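Local coordinates for extracellular solute-binding protein (Conexibacter woesei, PDB 4P98) that probably captures a small solute, perhaps a nucleoside, outside the cell membrane and hands it to an ABC transporter for uptake, at residues Phe76-Gly81 with Ser254-Ile259; Phe102-Asp107 with Pro116-Trp121; Gly129-Phe134 with Ala296-Leu301; Gly141-Gly146 with Ala169-Ala174. All blocks are in the same frame, centred on the assembly; numbering follows the deposited sequence.

Interaction 1: residues Phe76-Gly81 with Ser254-Ile259; sequences FDLVVG and SYLEQI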
loop_
_atom_site.group_PDB
_atom_site.type_symbol
_atom_site.label_atom_id
_atom_site.label_comp_id
_atom_site.label_asym_id
_atom_site.label_seq_id
_atom_site.Cartn_x
_atom_site.Cartn_y
_atom_site.Cartn_z
ATOM N N PHE A 76 -13.505 -23.851 -3.474
ATOM C CA PHE A 76 -13.556 -22.457 -3.059
ATOM C C PHE A 76 -14.184 -21.637 -4.194
ATOM O O PHE A 76 -14.038 -21.963 -5.370
ATOM C CB PHE A 76 -12.175 -21.930 -2.652
ATOM C CG PHE A 76 -11.831 -22.210 -1.215
ATOM C CD1 PHE A 76 -11.659 -23.514 -0.767
ATOM C CD2 PHE A 76 -11.708 -21.179 -0.301
ATOM C CE1 PHE A 76 -11.357 -23.776 0.563
ATOM C CE2 PHE A 76 -11.403 -21.435 1.028
ATOM C CZ PHE A 76 -11.230 -22.738 1.459
ATOM N N ASP A 77 -14.921 -20.601 -3.829
ATOM C CA ASP A 77 -15.638 -19.763 -4.801
ATOM C C ASP A 77 -14.731 -18.708 -5.434
ATOM O O ASP A 77 -14.866 -18.380 -6.602
ATOM C CB ASP A 77 -16.783 -19.064 -4.091
ATOM C CG ASP A 77 -17.808 -20.038 -3.573
ATOM O OD1 ASP A 77 -18.512 -20.622 -4.399
ATOM O OD2 ASP A 77 -17.892 -20.235 -2.358
ATOM N N LEU A 78 -13.813 -18.199 -4.631
ATOM C CA LEU A 78 -12.949 -17.094 -5.007
ATOM C C LEU A 78 -11.543 -17.321 -4.488
ATOM O O LEU A 78 -11.345 -17.504 -3.276
ATOM C CB LEU A 78 -13.488 -15.806 -4.395
ATOM C CG LEU A 78 -12.687 -14.529 -4.650
ATOM C CD1 LEU A 78 -12.568 -14.222 -6.128
ATOM C CD2 LEU A 78 -13.326 -13.375 -3.913
ATOM N N VAL A 79 -10.574 -17.280 -5.397
ATOM C CA VAL A 79 -9.165 -17.413 -5.055
ATOM C C VAL A 79 -8.421 -16.137 -5.459
ATOM O O VAL A 79 -8.332 -15.784 -6.641
ATOM C CB VAL A 79 -8.525 -18.647 -5.710
ATOM C CG1 VAL A 79 -7.103 -18.848 -5.194
ATOM C CG2 VAL A 79 -9.368 -19.878 -5.436
ATOM N N VAL A 80 -7.889 -15.459 -4.457
ATOM C CA VAL A 80 -7.279 -14.152 -4.611
ATOM C C VAL A 80 -5.760 -14.243 -4.455
ATOM O O VAL A 80 -5.263 -14.620 -3.391
ATOM C CB VAL A 80 -7.834 -13.204 -3.538
ATOM C CG1 VAL A 80 -7.173 -11.838 -3.625
ATOM C CG2 VAL A 80 -9.354 -13.089 -3.643
ATOM N N GLY A 81 -5.028 -13.890 -5.508
ATOM C CA GLY A 81 -3.580 -13.778 -5.442
ATOM C C GLY A 81 -3.192 -12.351 -5.170
ATOM O O GLY A 81 -3.449 -11.449 -6.000
ATOM N N SER A 254 -16.964 -6.054 -4.041
ATOM C CA SER A 254 -17.417 -6.118 -5.433
ATOM C C SER A 254 -17.276 -7.541 -5.990
ATOM O O SER A 254 -18.164 -8.026 -6.709
ATOM C CB SER A 254 -16.656 -5.114 -6.300
ATOM O OG SER A 254 -17.097 -5.187 -7.656
ATOM N N TYR A 255 -16.178 -8.214 -5.657
ATOM C CA TYR A 255 -16.025 -9.626 -6.030
ATOM C C TYR A 255 -17.173 -10.512 -5.530
ATOM O O TYR A 255 -17.678 -11.365 -6.265
ATOM C CB TYR A 255 -14.703 -10.197 -5.488
ATOM C CG TYR A 255 -13.422 -9.631 -6.072
ATOM C CD1 TYR A 255 -13.394 -8.975 -7.297
ATOM C CD2 TYR A 255 -12.213 -9.795 -5.394
ATOM C CE1 TYR A 255 -12.208 -8.477 -7.817
ATOM C CE2 TYR A 255 -11.026 -9.307 -5.914
ATOM C CZ TYR A 255 -11.016 -8.669 -7.125
ATOM O OH TYR A 255 -9.818 -8.196 -7.623
ATOM N N LEU A 256 -17.573 -10.335 -4.278
ATOM C CA LEU A 256 -18.682 -11.129 -3.727
ATOM C C LEU A 256 -19.994 -10.817 -4.441
ATOM O O LEU A 256 -20.768 -11.721 -4.776
ATOM C CB LEU A 256 -18.833 -10.880 -2.231
ATOM C CG LEU A 256 -17.673 -11.228 -1.305
ATOM C CD1 LEU A 256 -18.158 -11.252 0.135
ATOM C CD2 LEU A 256 -16.997 -12.542 -1.657
ATOM N N GLU A 257 -20.241 -9.538 -4.696
ATOM C CA GLU A 257 -21.447 -9.141 -5.435
ATOM C C GLU A 257 -21.481 -9.703 -6.853
ATOM O O GLU A 257 -22.528 -10.156 -7.332
ATOM C CB GLU A 257 -21.591 -7.623 -5.450
ATOM C CG GLU A 257 -22.141 -7.079 -4.141
ATOM C CD GLU A 257 -23.587 -7.508 -3.935
ATOM O OE1 GLU A 257 -24.475 -7.003 -4.665
ATOM O OE2 GLU A 257 -23.833 -8.379 -3.083
ATOM N N GLN A 258 -20.339 -9.678 -7.518
ATOM C CA GLN A 258 -20.219 -10.235 -8.854
ATOM C C GLN A 258 -20.533 -11.720 -8.860
ATOM O O GLN A 258 -21.257 -12.202 -9.728
ATOM C CB GLN A 258 -18.820 -10.007 -9.406
ATOM C CG GLN A 258 -18.534 -8.584 -9.810
ATOM C CD GLN A 258 -17.061 -8.368 -10.108
ATOM O OE1 GLN A 258 -16.462 -9.103 -10.904
ATOM N NE2 GLN A 258 -16.475 -7.355 -9.483
ATOM N N ILE A 259 -19.977 -12.443 -7.895
ATOM C CA ILE A 259 -20.210 -13.886 -7.795
ATOM C C ILE A 259 -21.695 -14.149 -7.534
ATOM O O ILE A 259 -22.294 -15.004 -8.165
ATOM C CB ILE A 259 -19.312 -14.500 -6.706
ATOM C CG1 ILE A 259 -17.871 -14.547 -7.220
ATOM C CG2 ILE A 259 -19.779 -15.890 -6.307
ATOM C CD1 ILE A 259 -16.850 -14.706 -6.120
#
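The phenol ring of Y255 receives L78 CD2 obliquely, the methyl sitting 4.0 Å from Y255 CD2. The same methyl is closer still to the stem of the ring, 3.8 Å from Y255 CB, and the two side chains cross at about a right angle. D119 of strand 118-123 touches the ring, W121 of the same strand packs against its hydroxyl end, and the hydroxyl itself hydrogen-bonds S103 OG of strand 101-105. In L78 the position of CG anti to the backbone N (chi1 178°) carries CG out toward the helix, where CD2 can meet both Y255 and L256; its distance to L256 CD2 is 4.4 Å. This is helix-on-sheet packing in a Rossmann-like lobe: helix 249-261 covers one face of the six-stranded parallel sheet, and the axes of 78-81 and 254-259 run at 150° with a closest approach of 10.8 Å. One helical turn after Y255, I259 repeats the contact, its CD1 resting 3.9 Å from L78 CB and 4.2 Å from D77 O. No hydrogen bond joins the two segments. The strand's backbone is instead paired on both of its edges, L78 and V80 with A22 and V79 with H101 and S103, and H101 also touches I259 and gives its ND1 to a hydrogen bond with D77 O. Within the helix, I259 N bonds Y255 O at 3.0 Å.

Interaction 2: residues Phe102-Asp107 with Pro116-Trp121; sequences FSASGD and PNVDGW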
loop_
_atom_site.group_PDB
_atom_site.type_symbol
_atom_site.label_atom_id
_atom_site.label_comp_id
_atom_site.label_asym_id
_atom_site.label_seq_id
_atom_site.Cartn_x
_atom_site.Cartn_y
_atom_site.Cartn_z
ATOM N N PHE A 102 -11.262 -15.918 -9.792
ATOM C CA PHE A 102 -9.904 -15.582 -9.374
ATOM C C PHE A 102 -9.630 -14.088 -9.444
ATOM O O PHE A 102 -10.228 -13.381 -10.260
ATOM C CB PHE A 102 -8.891 -16.298 -10.267
ATOM C CG PHE A 102 -8.991 -17.803 -10.224
ATOM C CD1 PHE A 102 -9.908 -18.481 -11.012
ATOM C CD2 PHE A 102 -8.147 -18.538 -9.404
ATOM C CE1 PHE A 102 -10.003 -19.866 -10.965
ATOM C CE2 PHE A 102 -8.227 -19.925 -9.360
ATOM C CZ PHE A 102 -9.151 -20.584 -10.135
ATOM N N SER A 103 -8.708 -13.629 -8.601
ATOM C CA SER A 103 -8.225 -12.250 -8.633
ATOM C C SER A 103 -6.711 -12.228 -8.683
ATOM O O SER A 103 -6.046 -13.025 -8.013
ATOM C CB SER A 103 -8.711 -11.485 -7.414
ATOM O OG SER A 103 -8.037 -10.251 -7.258
ATOM N N ALA A 104 -6.170 -11.307 -9.464
ATOM C CA ALA A 104 -4.727 -11.133 -9.570
ATOM C C ALA A 104 -4.398 -9.652 -9.574
ATOM O O ALA A 104 -5.234 -8.827 -9.964
ATOM C CB ALA A 104 -4.212 -11.795 -10.840
ATOM N N SER A 105 -3.190 -9.312 -9.130
ATOM C CA SER A 105 -2.740 -7.930 -9.128
ATOM C C SER A 105 -1.527 -7.777 -9.999
ATOM O O SER A 105 -0.793 -8.734 -10.216
ATOM C CB SER A 105 -2.463 -7.446 -7.704
ATOM O OG SER A 105 -1.326 -8.079 -7.107
ATOM N N GLY A 106 -1.299 -6.571 -10.508
ATOM C CA GLY A 106 -0.125 -6.349 -11.345
ATOM C C GLY A 106 -0.050 -4.949 -11.891
ATOM O O GLY A 106 -0.550 -4.012 -11.272
ATOM N N ASP A 107 0.570 -4.815 -13.061
ATOM C CA ASP A 107 0.681 -3.510 -13.719
ATOM C C ASP A 107 -0.471 -3.338 -14.712
ATOM O O ASP A 107 -1.328 -4.225 -14.825
ATOM C CB ASP A 107 2.072 -3.312 -14.346
ATOM C CG ASP A 107 2.368 -4.258 -15.490
ATOM O OD1 ASP A 107 1.434 -4.749 -16.159
ATOM O OD2 ASP A 107 3.570 -4.491 -15.735
ATOM N N PRO A 116 -11.626 -15.120 -18.814
ATOM C CA PRO A 116 -13.000 -14.698 -18.504
ATOM C C PRO A 116 -13.390 -14.811 -17.040
ATOM O O PRO A 116 -14.373 -14.204 -16.628
ATOM C CB PRO A 116 -13.870 -15.656 -19.332
ATOM C CG PRO A 116 -12.966 -16.199 -20.388
ATOM C CD PRO A 116 -11.605 -16.254 -19.760
ATOM N N ASN A 117 -12.650 -15.604 -16.267
ATOM C CA ASN A 117 -12.957 -15.810 -14.862
ATOM C C ASN A 117 -11.976 -15.157 -13.896
ATOM O O ASN A 117 -11.926 -15.537 -12.722
ATOM C CB ASN A 117 -13.097 -17.311 -14.543
ATOM C CG ASN A 117 -11.826 -18.109 -14.812
ATOM O OD1 ASN A 117 -10.982 -17.715 -15.624
ATOM N ND2 ASN A 117 -11.708 -19.266 -14.160
ATOM N N VAL A 118 -11.226 -14.160 -14.367
ATOM C CA VAL A 118 -10.284 -13.462 -13.511
ATOM C C VAL A 118 -10.559 -11.959 -13.525
ATOM O O VAL A 118 -10.736 -11.377 -14.587
ATOM C CB VAL A 118 -8.818 -13.707 -13.955
ATOM C CG1 VAL A 118 -7.857 -13.116 -12.941
ATOM C CG2 VAL A 118 -8.551 -15.201 -14.164
ATOM N N ASP A 119 -10.620 -11.358 -12.340
ATOM C CA ASP A 119 -10.598 -9.901 -12.177
ATOM C C ASP A 119 -9.172 -9.478 -11.800
ATOM O O ASP A 119 -8.467 -10.180 -11.056
ATOM C CB ASP A 119 -11.559 -9.458 -11.056
ATOM C CG ASP A 119 -13.040 -9.505 -11.440
ATOM O OD1 ASP A 119 -13.399 -9.821 -12.602
ATOM O OD2 ASP A 119 -13.864 -9.189 -10.537
ATOM N N GLY A 120 -8.743 -8.324 -12.302
ATOM C CA GLY A 120 -7.424 -7.792 -12.012
ATOM C C GLY A 120 -7.446 -6.414 -11.378
ATOM O O GLY A 120 -8.443 -5.682 -11.479
ATOM N N TRP A 121 -6.351 -6.054 -10.714
ATOM C CA TRP A 121 -6.208 -4.698 -10.200
ATOM C C TRP A 121 -4.766 -4.229 -10.171
ATOM O O TRP A 121 -3.813 -5.029 -10.254
ATOM C CB TRP A 121 -6.879 -4.538 -8.826
ATOM C CG TRP A 121 -6.238 -5.334 -7.714
ATOM C CD1 TRP A 121 -6.500 -6.639 -7.378
ATOM C CD2 TRP A 121 -5.243 -4.872 -6.790
ATOM N NE1 TRP A 121 -5.721 -7.010 -6.302
ATOM C CE2 TRP A 121 -4.933 -5.946 -5.936
ATOM C CE3 TRP A 121 -4.571 -3.653 -6.615
ATOM C CZ2 TRP A 121 -3.978 -5.842 -4.910
ATOM C CZ3 TRP A 121 -3.626 -3.550 -5.584
ATOM C CH2 TRP A 121 -3.345 -4.640 -4.748
HETATM O O HOH W 1 -5.697 -9.827 -5.905
#
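F102 N donates to N117 O, the first of five backbone bonds that join neighbouring parallel strands of the six-stranded sheet. D119 N to F102 O, A104 N to D119 O, W121 N to A104 O and G106 N to W121 O complete the set, all between 2.9 and 3.1 Å. The outer edges are paired too: S103 with G81, G120 with R267 and D269. Side-chain polar atoms find partners mostly beyond the two strands. S105 OG bonds G83 N, D119 OD1 bonds R267 N, and N117 ND2 bonds V100 O and A94 O while lying at the edge of the F102 ring, 3.7 Å from CE1. S103 OG has two partners, Y255 OH and a water at 2.7 Å. W121 NE1 donates to the same water at 2.8 Å, in the plane of the indole. A leucine in place of W121 would probably leave the water without its N-H donor and S105 CB without the flat surface it rests on. A chi1 of 66° sets W121 CG between its own backbone N and carbonyl carbon, and the end of the indole comes nearer strand 102-105. S105 CB sits over one face, 3.7 Å from the centroid of the five-membered ring, a CH-pi contact whose closest atom is CE2.

Interaction 3: residues Gly129-Phe134 with Ala296-Leu301; sequences GYLDGF and ARVDAL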
loop_
_atom_site.group_PDB
_atom_site.type_symbol
_atom_site.label_atom_id
_atom_site.label_comp_id
_atom_site.label_asym_id
_atom_site.label_seq_id
_atom_site.Cartn_x
_atom_site.Cartn_y
_atom_site.Cartn_z
ATOM N N GLY A 129 3.494 7.678 -2.524
ATOM C CA GLY A 129 4.491 8.698 -2.241
ATOM C C GLY A 129 3.874 10.082 -2.177
ATOM O O GLY A 129 4.113 10.836 -1.230
ATOM N N TYR A 130 3.051 10.398 -3.178
ATOM C CA TYR A 130 2.413 11.708 -3.246
ATOM C C TYR A 130 1.593 12.012 -1.990
ATOM O O TYR A 130 1.694 13.104 -1.449
ATOM C CB TYR A 130 1.559 11.848 -4.508
ATOM C CG TYR A 130 1.154 13.276 -4.791
ATOM C CD1 TYR A 130 1.951 14.094 -5.584
ATOM C CD2 TYR A 130 -0.009 13.810 -4.249
ATOM C CE1 TYR A 130 1.587 15.400 -5.854
ATOM C CE2 TYR A 130 -0.387 15.126 -4.519
ATOM C CZ TYR A 130 0.415 15.910 -5.319
ATOM O OH TYR A 130 0.071 17.221 -5.574
ATOM N N LEU A 131 0.805 11.054 -1.514
ATOM C CA LEU A 131 0.005 11.266 -0.319
ATOM C C LEU A 131 0.878 11.471 0.929
ATOM O O LEU A 131 0.577 12.318 1.777
ATOM C CB LEU A 131 -0.978 10.117 -0.115
ATOM C CG LEU A 131 -1.887 10.217 1.100
ATOM C CD1 LEU A 131 -2.697 11.518 1.078
ATOM C CD2 LEU A 131 -2.788 9.011 1.183
ATOM N N ASP A 132 1.956 10.709 1.051
ATOM C CA ASP A 132 2.889 10.905 2.170
ATOM C C ASP A 132 3.471 12.309 2.180
ATOM O O ASP A 132 3.492 12.981 3.223
ATOM C CB ASP A 132 4.054 9.918 2.089
ATOM C CG ASP A 132 3.633 8.511 2.303
ATOM O OD1 ASP A 132 2.655 8.270 3.039
ATOM O OD2 ASP A 132 4.309 7.630 1.733
ATOM N N GLY A 133 3.946 12.747 1.017
ATOM C CA GLY A 133 4.540 14.062 0.854
ATOM C C GLY A 133 3.537 15.181 1.086
ATOM O O GLY A 133 3.861 16.202 1.697
ATOM N N PHE A 134 2.314 14.981 0.608
ATOM C CA PHE A 134 1.247 15.945 0.828
ATOM C C PHE A 134 0.892 16.081 2.309
ATOM O O PHE A 134 0.683 17.191 2.791
ATOM C CB PHE A 134 0.009 15.572 0.019
ATOM C CG PHE A 134 -1.093 16.587 0.111
ATOM C CD1 PHE A 134 -2.069 16.478 1.080
ATOM C CD2 PHE A 134 -1.138 17.658 -0.769
ATOM C CE1 PHE A 134 -3.088 17.424 1.172
ATOM C CE2 PHE A 134 -2.148 18.608 -0.684
ATOM C CZ PHE A 134 -3.121 18.484 0.284
ATOM N N ALA A 296 -9.655 16.271 6.323
ATOM C CA ALA A 296 -10.437 17.088 5.393
ATOM C C ALA A 296 -9.570 17.543 4.226
ATOM O O ALA A 296 -10.011 17.533 3.083
ATOM C CB ALA A 296 -11.059 18.295 6.108
ATOM N N ARG A 297 -8.329 17.923 4.507
ATOM C CA ARG A 297 -7.413 18.337 3.453
ATOM C C ARG A 297 -7.087 17.207 2.471
ATOM O O ARG A 297 -6.977 17.428 1.268
ATOM C CB ARG A 297 -6.118 18.877 4.033
ATOM C CG ARG A 297 -6.278 20.094 4.920
ATOM C CD ARG A 297 -4.946 20.768 5.110
ATOM N NE ARG A 297 -4.907 21.578 6.322
ATOM C CZ ARG A 297 -3.911 22.397 6.633
ATOM N NH1 ARG A 297 -2.863 22.518 5.829
ATOM N NH2 ARG A 297 -3.963 23.099 7.760
ATOM N N VAL A 298 -6.917 16.001 2.995
ATOM C CA VAL A 298 -6.643 14.831 2.160
ATOM C C VAL A 298 -7.881 14.438 1.344
ATOM O O VAL A 298 -7.777 14.079 0.157
ATOM C CB VAL A 298 -6.162 13.657 3.031
ATOM C CG1 VAL A 298 -6.156 12.351 2.252
ATOM C CG2 VAL A 298 -4.780 13.982 3.586
ATOM N N ASP A 299 -9.040 14.495 1.988
ATOM C CA ASP A 299 -10.313 14.278 1.307
ATOM C C ASP A 299 -10.487 15.248 0.135
ATOM O O ASP A 299 -10.924 14.840 -0.941
ATOM C CB ASP A 299 -11.500 14.419 2.280
ATOM C CG ASP A 299 -11.539 13.325 3.350
ATOM O OD1 ASP A 299 -10.855 12.294 3.213
ATOM O OD2 ASP A 299 -12.276 13.500 4.342
ATOM N N ALA A 300 -10.142 16.520 0.327
ATOM C CA ALA A 300 -10.278 17.509 -0.747
ATOM C C ALA A 300 -9.291 17.222 -1.875
ATOM O O ALA A 300 -9.629 17.348 -3.050
ATOM C CB ALA A 300 -10.094 18.927 -0.218
ATOM N N LEU A 301 -8.072 16.822 -1.516
ATOM C CA LEU A 301 -7.083 16.405 -2.521
ATOM C C LEU A 301 -7.619 15.260 -3.380
ATOM O O LEU A 301 -7.466 15.278 -4.609
ATOM C CB LEU A 301 -5.754 15.989 -1.852
ATOM C CG LEU A 301 -4.756 15.207 -2.714
ATOM C CD1 LEU A 301 -4.174 16.089 -3.807
ATOM C CD2 LEU A 301 -3.649 14.599 -1.862
#
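The axes of helix segments 129-134 and 296-301 approach to 11.5 Å and run at 141°, roughly antiparallel, with L131 and V298 nearest each other along the backbones. L301 points toward the other helix and divides its two methyls between two rings. CD2 meets F134 tip to tip, over one face of the ring and displaced toward its rim, 3.9 Å from the centroid in a CH-pi contact. CD1 comes instead to the edge of the Y130 ring, 4.0 Å from CE2. The anti position of F134 CG to its backbone N (chi1 -175°) carries CG out toward helix 294-307, where further contacts lie round the ring: V298 CG2 is near the plane at the edge, and R297 O approaches CE1 obliquely at 3.9 Å. An alanine in place of F134 would probably open a gap between the helices and leave L301 CD2 without the ring face that it packs on. L131 crosses V298 at about a right angle, with CD1 3.7 Å from V298 CG1. R297 touches the ring through CB, but its guanidinium leads away and NE forms a salt bridge with D293. Y130 and F134 also touch helix 154-170. The interface is thus an apolar helix-helix layer of the lobe built on the five-stranded sheet, where helix 294-307 packs after the chain has returned from strand 268-271 of the other sheet, consistent with the multiple interlobe crossings of type I periplasmic binding proteins.

Interaction 4: residues Gly141-Gly146 with Ala169-Ala174; sequences GVEKVG and AANPRA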
loop_
_atom_site.group_PDB
_atom_site.type_symbol
_atom_site.label_atom_id
_atom_site.label_comp_id
_atom_site.label_asym_id
_atom_site.label_seq_id
_atom_site.Cartn_x
_atom_site.Cartn_y
_atom_site.Cartn_z
ATOM N N GLY A 141 4.576 23.690 11.402
ATOM C CA GLY A 141 5.931 23.926 11.887
ATOM C C GLY A 141 6.980 22.945 11.389
ATOM O O GLY A 141 8.044 22.840 11.967
ATOM N N VAL A 142 6.696 22.236 10.306
ATOM C CA VAL A 142 7.645 21.268 9.759
ATOM C C VAL A 142 8.217 21.838 8.477
ATOM O O VAL A 142 7.556 21.835 7.442
ATOM C CB VAL A 142 6.967 19.910 9.509
ATOM C CG1 VAL A 142 7.939 18.931 8.855
ATOM C CG2 VAL A 142 6.414 19.348 10.806
ATOM N N GLU A 143 9.437 22.361 8.538
ATOM C CA GLU A 143 10.029 22.984 7.361
ATOM C C GLU A 143 11.127 22.138 6.731
ATOM O O GLU A 143 11.543 22.427 5.608
ATOM C CB GLU A 143 10.539 24.418 7.664
ATOM C CG GLU A 143 9.448 25.491 7.892
ATOM C CD GLU A 143 8.301 25.509 6.855
ATOM O OE1 GLU A 143 8.524 25.721 5.634
ATOM O OE2 GLU A 143 7.136 25.345 7.284
ATOM N N LYS A 144 11.567 21.089 7.437
ATOM C CA LYS A 144 12.621 20.185 6.960
ATOM C C LYS A 144 12.132 18.741 7.075
ATOM O O LYS A 144 11.763 18.296 8.155
ATOM C CB LYS A 144 13.901 20.367 7.788
ATOM C CG LYS A 144 14.567 21.722 7.619
ATOM C CD LYS A 144 15.965 21.778 8.237
ATOM C CE LYS A 144 16.628 23.119 7.941
ATOM N NZ LYS A 144 17.946 23.257 8.612
ATOM N N VAL A 145 12.137 18.020 5.955
ATOM C CA VAL A 145 11.575 16.677 5.878
ATOM C C VAL A 145 12.652 15.733 5.369
ATOM O O VAL A 145 13.390 16.061 4.428
ATOM C CB VAL A 145 10.375 16.610 4.902
ATOM C CG1 VAL A 145 9.856 15.173 4.766
ATOM C CG2 VAL A 145 9.263 17.541 5.363
ATOM N N GLY A 146 12.727 14.560 5.993
ATOM C CA GLY A 146 13.699 13.537 5.599
ATOM C C GLY A 146 12.973 12.260 5.251
ATOM O O GLY A 146 12.003 11.904 5.913
ATOM N N ALA A 169 3.750 20.503 -3.402
ATOM C CA ALA A 169 2.386 20.976 -3.613
ATOM C C ALA A 169 1.800 21.556 -2.332
ATOM O O ALA A 169 1.235 22.643 -2.347
ATOM C CB ALA A 169 1.499 19.856 -4.145
ATOM N N ALA A 170 1.942 20.842 -1.224
ATOM C CA ALA A 170 1.351 21.280 0.032
ATOM C C ALA A 170 2.187 22.335 0.762
ATOM O O ALA A 170 1.637 23.144 1.510
ATOM C CB ALA A 170 1.085 20.098 0.941
ATOM N N ASN A 171 3.502 22.314 0.565
ATOM C CA ASN A 171 4.391 23.264 1.232
ATOM C C ASN A 171 5.622 23.521 0.384
ATOM O O ASN A 171 6.673 22.899 0.597
ATOM C CB ASN A 171 4.788 22.738 2.619
ATOM C CG ASN A 171 5.590 23.742 3.426
ATOM O OD1 ASN A 171 5.972 24.812 2.937
ATOM N ND2 ASN A 171 5.851 23.398 4.679
ATOM N N PRO A 172 5.515 24.451 -0.575
ATOM C CA PRO A 172 6.641 24.681 -1.477
ATOM C C PRO A 172 7.874 25.276 -0.801
ATOM O O PRO A 172 8.940 25.300 -1.413
ATOM C CB PRO A 172 6.069 25.648 -2.526
ATOM C CG PRO A 172 4.888 26.281 -1.879
ATOM C CD PRO A 172 4.338 25.276 -0.925
ATOM N N ARG A 173 7.723 25.753 0.437
ATOM C CA ARG A 173 8.840 26.303 1.214
ATOM C C ARG A 173 9.647 25.235 1.963
ATOM O O ARG A 173 10.776 25.500 2.362
ATOM C CB ARG A 173 8.326 27.345 2.212
ATOM C CG ARG A 173 7.903 28.660 1.566
ATOM C CD ARG A 173 9.100 29.581 1.363
ATOM N NE ARG A 173 8.749 30.814 0.657
ATOM C CZ ARG A 173 9.556 31.867 0.510
ATOM N NH1 ARG A 173 10.784 31.866 1.024
ATOM N NH2 ARG A 173 9.131 32.936 -0.154
ATOM N N ALA A 174 9.082 24.046 2.159
ATOM C CA ALA A 174 9.780 22.989 2.903
ATOM C C ALA A 174 11.001 22.482 2.149
ATOM O O ALA A 174 11.018 22.464 0.920
ATOM C CB ALA A 174 8.847 21.839 3.211
HETATM O O HOH W 2 5.425 20.881 6.084
#
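N171 ND2 is held by two groups from different directions. A water accepts its N-H at 2.9 Å, and E143 OE2 accepts a second bond that is fairly straight at 162° but weak, 3.5 Å long. The same water probably donates to V142 O at 2.7 Å and would so bridge the asparagine amide to the backbone across the contact. E143 is bent at chi2 (-47°), which swings CD round toward the asparagine; the two side chains cross at about a right angle, with carboxylate and amide planes 56° apart. The carboxylate also meets R173, but through the alkyl part: E143 OE1 is 3.8 Å from R173 CB, while the guanidinium leads away. The other end of the amide serves its own chain. N171 is the first residue to leave helical geometry after helix 154-170 and begins a type I turn closed by A174 N to N171 O at 3.1 Å. N171 OD1 adds weak bonds from R173 N, as in an Asx turn, and from A174 N. At the end of the turn A174 CA comes 3.3 Å from E143 O in a CA-H...O contact, just where E143 and S175 begin to pair along parallel strands 144-149 and 175-180. The contact therefore joins the lead-in to the first strand of a beta-alpha-beta unit with the turn that returns from its helix. A long, weak amide-carboxylate bond at an exposed glutamate, with a water as a second, indirect link, is consistent with a modest polar tie at the surface.

Interactions 1 and 2 share the six-stranded sheet, with centres 11 Å apart. They touch directly through a side-chain hydrogen bond, and strands 78-82 and 101-105 are neighbours. Interaction 4 belongs to the five-stranded sheet, across the centre of the chain and about 43 Å between centres from interaction 1. Interaction 3 lies 14 Å from interaction 4, centre to centre, and Y130 and F134 pack on A169 and A170. Along the chain, both segments of interaction 2 and then both of interaction 4 fall between the two halves of interaction 1, whereas interactions 1 and 3 alternate. The chain thus passes repeatedly between two lobes, the arrangement in which solute-binding proteins of this class generally enclose a ligand.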